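Local coordinates for putative transcriptional regulator (Bacillus cytotoxicus NVH 391-98, PDB 3K4H), which probably regulates transcription as a LacI-family DNA-binding repressor or activator, and binds a glucose-containing glycan in the cleft of its periplasmic-binding-protein-like core, at residues P29-I32 against R33-S37; D103-E107 against I108-D112; R120-A123 against E124-S128; E184-M187 against G188-Q191. All blocks are in the same frame, centred on the assembly; numbering follows the deposited sequence.

Interaction 1: P29-I32 against R33-S37; sequences PEVI and RGISS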
# COMPACT_ATOMS: atom_id res chain seq x y z
N PRO A 29 -22.45 7.50 -4.23
CA PRO A 29 -22.58 8.83 -4.86
C PRO A 29 -21.29 9.62 -4.69
O PRO A 29 -20.98 10.47 -5.54
CB PRO A 29 -23.71 9.48 -4.08
CG PRO A 29 -24.52 8.32 -3.61
CD PRO A 29 -23.55 7.24 -3.28
N GLU A 30 -20.54 9.36 -3.62
CA GLU A 30 -19.31 10.08 -3.40
C GLU A 30 -18.20 9.58 -4.35
O GLU A 30 -17.44 10.40 -4.88
CB GLU A 30 -18.89 9.96 -1.95
CG GLU A 30 -17.74 10.83 -1.54
CD GLU A 30 -18.08 12.31 -1.54
OE1 GLU A 30 -19.21 12.71 -1.93
OE2 GLU A 30 -17.18 13.08 -1.15
N VAL A 31 -18.14 8.27 -4.61
CA VAL A 31 -17.09 7.76 -5.49
C VAL A 31 -17.37 8.24 -6.89
O VAL A 31 -16.45 8.68 -7.58
CB VAL A 31 -16.89 6.22 -5.41
CG1 VAL A 31 -17.27 5.55 -6.67
CG2 VAL A 31 -15.43 5.91 -5.12
N ILE A 32 -18.66 8.23 -7.26
CA ILE A 32 -19.07 8.67 -8.56
C ILE A 32 -18.81 10.15 -8.69
O ILE A 32 -18.42 10.62 -9.75
CB ILE A 32 -20.53 8.36 -8.84
CG1 ILE A 32 -20.70 6.84 -9.00
CG2 ILE A 32 -20.98 9.06 -10.11
CD1 ILE A 32 -22.11 6.34 -9.02
N ARG A 33 -18.99 10.89 -7.61
CA ARG A 33 -18.76 12.31 -7.62
C ARG A 33 -17.28 12.62 -7.91
O ARG A 33 -16.96 13.63 -8.52
CB ARG A 33 -19.19 12.88 -6.29
CG ARG A 33 -19.25 14.38 -6.20
CD ARG A 33 -19.27 14.79 -4.72
NE ARG A 33 -18.42 15.96 -4.56
CZ ARG A 33 -17.56 16.15 -3.57
NH1 ARG A 33 -17.42 15.24 -2.60
NH2 ARG A 33 -16.83 17.25 -3.56
N GLY A 34 -16.39 11.75 -7.47
CA GLY A 34 -14.96 11.93 -7.75
C GLY A 34 -14.69 11.52 -9.19
O GLY A 34 -13.90 12.15 -9.91
N ILE A 35 -15.37 10.45 -9.61
CA ILE A 35 -15.17 9.90 -10.93
C ILE A 35 -15.51 10.99 -11.95
O ILE A 35 -14.71 11.32 -12.84
CB ILE A 35 -15.99 8.61 -11.13
CG1 ILE A 35 -15.25 7.43 -10.49
CG2 ILE A 35 -16.18 8.32 -12.59
CD1 ILE A 35 -16.11 6.25 -10.11
N SER A 36 -16.69 11.58 -11.76
CA SER A 36 -17.24 12.60 -12.63
C SER A 36 -16.38 13.88 -12.66
O SER A 36 -16.17 14.50 -13.72
CB SER A 36 -18.64 12.95 -12.12
OG SER A 36 -19.16 14.03 -12.85
N SER A 37 -15.88 14.27 -11.48
CA SER A 37 -15.08 15.48 -11.39
C SER A 37 -13.88 15.39 -12.35
O SER A 37 -13.55 16.36 -13.02
CB SER A 37 -14.67 15.74 -9.94
OG SER A 37 -13.75 16.81 -9.85

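Interaction 2: D103-E107 against I108-D112; sequences DRKDE and ITYVD. With GLC (alpha-D-glucopyranose), chain C.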
# COMPACT_ATOMS: atom_id res chain seq x y z
N ASP A 103 -6.00 -11.75 -7.12
CA ASP A 103 -4.72 -12.16 -7.68
C ASP A 103 -4.34 -11.22 -8.85
O ASP A 103 -5.12 -10.31 -9.18
CB ASP A 103 -4.81 -13.61 -8.18
CG ASP A 103 -5.99 -13.83 -9.16
OD1 ASP A 103 -6.59 -12.84 -9.65
OD2 ASP A 103 -6.31 -15.01 -9.44
N ARG A 104 -3.17 -11.46 -9.45
CA ARG A 104 -2.71 -10.72 -10.64
C ARG A 104 -2.51 -9.23 -10.37
O ARG A 104 -2.71 -8.41 -11.28
CB ARG A 104 -3.69 -10.86 -11.80
CG ARG A 104 -3.97 -12.24 -12.32
CD ARG A 104 -5.23 -12.13 -13.15
NE ARG A 104 -5.31 -13.10 -14.24
CZ ARG A 104 -6.40 -13.29 -15.00
NH1 ARG A 104 -7.51 -12.57 -14.79
NH2 ARG A 104 -6.37 -14.21 -15.97
N LYS A 105 -2.13 -8.89 -9.14
CA LYS A 105 -1.79 -7.50 -8.80
C LYS A 105 -0.93 -6.86 -9.89
O LYS A 105 -1.13 -5.71 -10.25
CB LYS A 105 -1.07 -7.41 -7.44
CG LYS A 105 -1.93 -6.95 -6.26
CD LYS A 105 -2.75 -8.08 -5.64
CE LYS A 105 -1.88 -9.21 -5.06
NZ LYS A 105 -0.72 -8.74 -4.23
N ASP A 106 0.03 -7.64 -10.40
CA ASP A 106 0.90 -7.22 -11.50
C ASP A 106 0.15 -6.85 -12.79
O ASP A 106 0.57 -5.93 -13.48
CB ASP A 106 2.01 -8.25 -11.78
CG ASP A 106 1.51 -9.70 -11.87
OD1 ASP A 106 2.30 -10.58 -12.28
OD2 ASP A 106 0.34 -9.98 -11.52
N GLU A 107 -0.95 -7.54 -13.10
CA GLU A 107 -1.66 -7.34 -14.37
C GLU A 107 -2.77 -6.27 -14.35
O GLU A 107 -3.04 -5.63 -15.37
CB GLU A 107 -2.24 -8.67 -14.89
CG GLU A 107 -1.25 -9.53 -15.65
CD GLU A 107 -1.60 -11.02 -15.61
OE1 GLU A 107 -2.10 -11.53 -16.65
OE2 GLU A 107 -1.39 -11.67 -14.56
N ILE A 108 -3.40 -6.08 -13.19
CA ILE A 108 -4.56 -5.20 -13.06
C ILE A 108 -4.19 -3.86 -12.44
O ILE A 108 -3.45 -3.83 -11.44
CB ILE A 108 -5.63 -5.87 -12.18
CG1 ILE A 108 -6.03 -7.21 -12.78
CG2 ILE A 108 -6.86 -4.96 -11.99
CD1 ILE A 108 -6.55 -8.22 -11.75
N THR A 109 -4.76 -2.77 -12.91
CA THR A 109 -4.54 -1.48 -12.30
C THR A 109 -5.65 -1.12 -11.36
O THR A 109 -6.77 -1.14 -11.72
CB THR A 109 -4.53 -0.42 -13.32
OG1 THR A 109 -3.73 -0.85 -14.40
CG2 THR A 109 -3.93 0.78 -12.76
N TYR A 110 -5.33 -0.81 -10.13
CA TYR A 110 -6.33 -0.59 -9.16
C TYR A 110 -6.04 0.54 -8.22
O TYR A 110 -4.95 0.92 -8.08
CB TYR A 110 -6.61 -1.88 -8.44
CG TYR A 110 -5.58 -2.30 -7.48
CD1 TYR A 110 -5.56 -1.79 -6.23
CD2 TYR A 110 -4.65 -3.23 -7.81
CE1 TYR A 110 -4.65 -2.17 -5.36
CE2 TYR A 110 -3.72 -3.61 -6.93
CZ TYR A 110 -3.73 -3.08 -5.70
OH TYR A 110 -2.79 -3.46 -4.80
N VAL A 111 -7.08 1.09 -7.61
CA VAL A 111 -7.00 2.16 -6.64
C VAL A 111 -7.56 1.66 -5.32
O VAL A 111 -8.51 0.99 -5.31
CB VAL A 111 -7.80 3.31 -7.07
CG1 VAL A 111 -7.58 4.39 -6.17
CG2 VAL A 111 -7.39 3.71 -8.36
N ASP A 112 -6.89 1.91 -4.22
CA ASP A 112 -7.34 1.36 -2.97
C ASP A 112 -6.82 2.13 -1.82
O ASP A 112 -6.06 2.98 -2.01
CB ASP A 112 -6.88 -0.07 -2.87
CG ASP A 112 -7.62 -0.84 -1.87
OD1 ASP A 112 -8.67 -0.42 -1.45
OD2 ASP A 112 -7.14 -1.89 -1.48
C1 GLC C . -14.87 0.38 -1.98
C2 GLC C . -14.52 -0.66 -3.02
C3 GLC C . -13.48 -1.58 -2.40
C4 GLC C . -12.24 -0.77 -1.96
C5 GLC C . -12.64 0.39 -1.08
C6 GLC C . -11.42 1.24 -0.82
O2 GLC C . -15.68 -1.39 -3.35
O3 GLC C . -13.24 -2.61 -3.32
O4 GLC C . -11.42 -1.51 -1.11
O5 GLC C . -13.70 1.13 -1.65
O6 GLC C . -11.10 1.05 0.53

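Interaction 3: R120-A123 against E124-S128; sequences REVA and EYLIS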
# COMPACT_ATOMS: atom_id res chain seq x y z
N ARG A 120 -5.49 -2.59 11.10
CA ARG A 120 -4.46 -2.78 12.10
C ARG A 120 -4.44 -1.59 13.04
O ARG A 120 -4.37 -1.77 14.24
CB ARG A 120 -3.08 -2.91 11.43
CG ARG A 120 -2.63 -4.32 11.17
CD ARG A 120 -1.62 -4.75 12.21
NE ARG A 120 -0.49 -5.47 11.61
CZ ARG A 120 0.76 -5.43 12.08
NH1 ARG A 120 1.07 -4.71 13.15
NH2 ARG A 120 1.70 -6.11 11.46
N GLU A 121 -4.49 -0.38 12.49
CA GLU A 121 -4.34 0.82 13.29
C GLU A 121 -5.54 1.02 14.21
O GLU A 121 -5.37 1.34 15.40
CB GLU A 121 -4.13 2.04 12.41
CG GLU A 121 -2.74 2.21 11.85
CD GLU A 121 -2.69 3.25 10.73
OE1 GLU A 121 -3.76 3.64 10.21
OE2 GLU A 121 -1.58 3.67 10.36
N VAL A 122 -6.74 0.82 13.67
CA VAL A 122 -7.95 0.84 14.47
C VAL A 122 -7.85 -0.16 15.63
O VAL A 122 -8.25 0.14 16.76
CB VAL A 122 -9.20 0.58 13.60
CG1 VAL A 122 -10.43 0.34 14.46
CG2 VAL A 122 -9.47 1.76 12.69
N ALA A 123 -7.33 -1.36 15.36
CA ALA A 123 -7.28 -2.39 16.37
C ALA A 123 -6.22 -2.04 17.40
O ALA A 123 -6.41 -2.27 18.60
CB ALA A 123 -7.04 -3.76 15.76
N GLU A 124 -5.11 -1.47 16.94
CA GLU A 124 -4.06 -0.97 17.85
C GLU A 124 -4.64 0.11 18.77
O GLU A 124 -4.41 0.09 19.98
CB GLU A 124 -2.84 -0.49 17.10
CG GLU A 124 -1.95 -1.64 16.69
CD GLU A 124 -0.97 -1.32 15.55
OE1 GLU A 124 -0.69 -0.12 15.26
OE2 GLU A 124 -0.47 -2.31 14.94
N TYR A 125 -5.45 0.99 18.17
CA TYR A 125 -6.14 2.06 18.90
C TYR A 125 -7.01 1.53 20.05
O TYR A 125 -6.84 1.97 21.20
CB TYR A 125 -6.92 2.96 17.95
CG TYR A 125 -7.83 3.95 18.64
CD1 TYR A 125 -7.36 4.79 19.66
CD2 TYR A 125 -9.17 4.05 18.27
CE1 TYR A 125 -8.22 5.69 20.29
CE2 TYR A 125 -10.02 4.94 18.89
CZ TYR A 125 -9.54 5.75 19.89
OH TYR A 125 -10.41 6.62 20.48
N LEU A 126 -7.89 0.58 19.75
CA LEU A 126 -8.72 -0.05 20.77
C LEU A 126 -7.91 -0.86 21.79
O LEU A 126 -8.24 -0.89 23.00
CB LEU A 126 -9.78 -0.95 20.12
CG LEU A 126 -10.82 -0.32 19.17
CD1 LEU A 126 -11.56 -1.38 18.45
CD2 LEU A 126 -11.78 0.54 19.91
N ILE A 127 -6.86 -1.52 21.33
CA ILE A 127 -6.06 -2.36 22.22
C ILE A 127 -5.31 -1.46 23.19
O ILE A 127 -5.19 -1.76 24.36
CB ILE A 127 -5.10 -3.31 21.43
CG1 ILE A 127 -5.89 -4.41 20.71
CG2 ILE A 127 -4.04 -3.94 22.36
CD1 ILE A 127 -5.07 -5.12 19.65
N SER A 128 -4.83 -0.33 22.69
CA SER A 128 -4.16 0.63 23.56
C SER A 128 -5.16 1.19 24.57
O SER A 128 -4.76 1.68 25.61
CB SER A 128 -3.51 1.77 22.77
OG SER A 128 -4.48 2.74 22.37

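Interaction 4: E184-M187 against G188-Q191; sequences EELM and GLQQ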
# COMPACT_ATOMS: atom_id res chain seq x y z
N GLU A 184 -27.69 -8.08 18.06
CA GLU A 184 -28.45 -9.18 18.64
C GLU A 184 -27.53 -10.38 18.90
O GLU A 184 -27.48 -10.90 20.00
CB GLU A 184 -29.61 -9.59 17.74
CG GLU A 184 -30.61 -10.47 18.42
CD GLU A 184 -31.56 -9.68 19.26
OE1 GLU A 184 -31.74 -8.48 18.97
OE2 GLU A 184 -32.14 -10.25 20.22
N GLU A 185 -26.79 -10.79 17.87
CA GLU A 185 -25.86 -11.89 17.96
C GLU A 185 -24.78 -11.65 19.01
O GLU A 185 -24.56 -12.48 19.89
CB GLU A 185 -25.20 -12.09 16.61
CG GLU A 185 -25.79 -13.20 15.79
CD GLU A 185 -24.71 -14.00 15.09
OE1 GLU A 185 -23.59 -13.47 14.90
OE2 GLU A 185 -24.98 -15.16 14.72
N LEU A 186 -24.11 -10.51 18.91
CA LEU A 186 -22.97 -10.22 19.77
C LEU A 186 -23.37 -10.02 21.22
O LEU A 186 -22.84 -10.69 22.13
CB LEU A 186 -22.22 -9.01 19.25
CG LEU A 186 -21.33 -9.25 18.03
CD1 LEU A 186 -20.87 -7.92 17.53
CD2 LEU A 186 -20.16 -10.15 18.39
N MSE A 187 -24.31 -9.12 21.44
CA MSE A 187 -24.80 -8.84 22.79
C MSE A 187 -25.55 -10.04 23.39
O MSE A 187 -25.81 -10.07 24.59
CB MSE A 187 -25.62 -7.56 22.78
CG MSE A 187 -24.85 -6.34 23.25
SE MSE A 187 -22.90 -6.29 22.95
CE MSE A 187 -22.46 -5.70 24.78
N GLY A 188 -25.85 -11.03 22.56
CA GLY A 188 -26.55 -12.24 22.99
C GLY A 188 -25.67 -13.39 23.44
O GLY A 188 -26.18 -14.41 23.88
N LEU A 189 -24.36 -13.24 23.34
CA LEU A 189 -23.40 -14.27 23.76
C LEU A 189 -23.25 -14.28 25.27
O LEU A 189 -23.69 -13.34 25.94
CB LEU A 189 -22.02 -14.00 23.14
CG LEU A 189 -21.81 -13.96 21.62
CD1 LEU A 189 -20.37 -13.52 21.33
CD2 LEU A 189 -22.12 -15.29 20.98
N GLN A 190 -22.63 -15.33 25.79
CA GLN A 190 -22.30 -15.42 27.21
C GLN A 190 -21.18 -14.47 27.59
O GLN A 190 -21.18 -13.93 28.67
CB GLN A 190 -21.89 -16.83 27.60
CG GLN A 190 -22.96 -17.86 27.45
CD GLN A 190 -22.63 -19.12 28.22
OE1 GLN A 190 -21.96 -19.07 29.24
NE2 GLN A 190 -23.11 -20.26 27.74
N GLN A 191 -20.21 -14.28 26.69
CA GLN A 191 -19.13 -13.32 26.94
C GLN A 191 -18.94 -12.31 25.79
O GLN A 191 -18.03 -12.43 24.99
CB GLN A 191 -17.84 -14.06 27.38
CG GLN A 191 -18.02 -14.66 28.79
CD GLN A 191 -16.94 -15.64 29.22
OE1 GLN A 191 -15.83 -15.24 29.60
NE2 GLN A 191 -17.27 -16.94 29.22

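Interaction 1: P29-I32 against R33-S37
Glu30 and Arg33 meet through a salt bridge, with Glu30 OE2 lying 2.6 Å from Arg33 NH1. The carboxylate comes to the edge of the guanidinium, near its plane, while the two flat groups are turned 45° against each other; Glu30 OE1 is the farther oxygen, 3.2 Å from the same Arg33 NH1. Both chains start with CG anti to the backbone N (chi1 -171° in Glu30, -169° in Arg33), and bends at chi2 of Glu30 and chi3 of Arg33 bring the ends together. On another side of the helix, facing inward, Val31 CG1 packs on Ile35 CD1 at 3.7 Å. Beneath both pairs runs regular i to i+4 bonding of helix 27-41: Ile35 N reaches Val31 O at 2.9 Å and Ser36 N reaches Ile32 O at 2.8 Å. Outward, Glu30 rests on Ile247 of helix 247-264. The helix is thus amphipathic: Ile32 and Ile35 are laid against the parallel sheet at Leu13, Ile35 also at Leu46, and Val31 against Ile247 and Leu76, while the ion pair is placed on a more exposed flank, where solvent would probably weaken the attraction.

Interaction 2: D103-E107 against I108-D112
The turn that leads into strand 110-112 of the parallel sheet brings Arg104 and Ile108 together. Arg104 O accepts Ile108 N at 3.1 Å, with an N-H...O angle of 151°, and also takes the N-H of Glu107, so one carbonyl gathers two donors and closes the turn. Over this closure lies the Ile108 side chain: its CD1 is 3.6 Å from Asp103 O and 3.9 Å from Arg104 CB. Its CG1 stands anti to the carbonyl carbon (chi1 -57°), which carries the chain back across the turn. Residues 105-107 have helical backbone angles without regular helical bonding, a single turn within the longer loop that links the parallel neighbours 95-98 and 110-112 in a sheet of the Rossmann-like kind found in LacI-family cores. Ile108 continues inward onto Phe95 and Pro101, whereas Arg104 and Glu107 lie against His89 of helix 83-90. Further along, Lys105 CG approaches Tyr110 CE2 at 3.8 Å, the two chains crossing at a slant; Tyr110 also touches Pro101 and Leu97. At the far end of the strand the sugar site begins: the O4 hydroxyl of the bound glucose donates to Asp112 OD1 at 3.0 Å, and Asn113 and Asn115 bind the same glucose through their side-chain amides.

Interaction 3: R120-A123 against E124-S128
Four successive i to i+4 bonds link 120-123 to 124-128 within helix 115-128, from Glu124 N to Arg120 O at 2.8 Å through to Ile127 N to Ala123 O at 2.9 Å, with N-H...O angles between 149° and 167°. On one flank Arg120 NH1 gives a weak, long hydrogen bond to Glu124 OE2 at 3.4 Å, part of a salt bridge. That oxygen lies at the edge of the guanidinium and in its plane; the carboxylate and guanidinium planes are 76° apart, and OE2 alone makes the approach to NH1. The Glu124 chain runs extended beyond CG, passing Arg120 O with its CG 3.4 Å away. Arg120 has its stronger partner elsewhere: its NH2 forms a salt bridge with Asp155 of the second subunit. Toward the domain interior, Val122 and Leu126 touch Val225, with Val122 on Met197 and Leu126 on Ala195 as well, covering the neighbouring strands. Ala123 and Ile127 instead meet helix 144-159. Ser128 OG donates to Tyr125 O at 2.7 Å, and Glu121 bonds His276. Arg120 thus joins an acid of its own helix weakly and Asp155 of the second subunit more strongly, which probably ties this helix to the subunit interface.

Interaction 4: E184-M187 against G188-Q191
Leu189 lies beside Glu185 and Leu186 of helix 176-187, its CG 3.5 Å from Leu186 O, and this is the closer-packed half of the contact. Its backbone N donates to the same carbonyl: Leu189 N to Leu186 O measures 3.2 Å with a nearly straight N-H...O angle of 169°, although the donor stands well above the carbonyl plane, 59° out of it. CG of Leu189 lies anti to the carbonyl carbon and beside the backbone N (chi1 -60°), which keeps the branch near the helix; it also passes Glu185 O at 3.6 Å. The two leucine side chains themselves barely meet, Leu186 CD2 to Leu189 CD1 being 4.5 Å. Leu186 is buried by other neighbours, Leu170, Ala135 and Ile137 on the sheet and Pro193 in the following loop, while Leu189 reaches Tyr168 and Met187, present as selenomethionine, packs on Phe216 and Val222. The solvent side is looser: Gly188 N makes a weak bond to Glu185 O at 3.3 Å, and Glu184 and Glu185 direct their CB atoms away from the loop. These two i to i+3 bonds are consistent with a helix giving way to a loop, which leads on to strand 195-198 in a beta-alpha-beta crossover.

Overall arrangement
All four contacts are local in sequence, yet they sample both lobes. Interactions 1 and 2 belong to the lobe of the parallel sheet, their centres about 21 Å apart, and lie near the glycan site, interaction 2 supplying a direct ligand bond. Interactions 3 and 4 belong to the mixed-sheet lobe, centres about 22 Å apart. Helical interactions 1 and 3 share buried aliphatic residues and a flanking ion pair, but only interaction 3 reaches the second subunit. Interactions 2 and 4 are turns, held by backbone bonds and aliphatic contact without a salt bridge. Interactions 1 to 3 are partly buried, each with three buried residues; interaction 4, with one, is the surface case, its centre about 26 Å from the chain's centre.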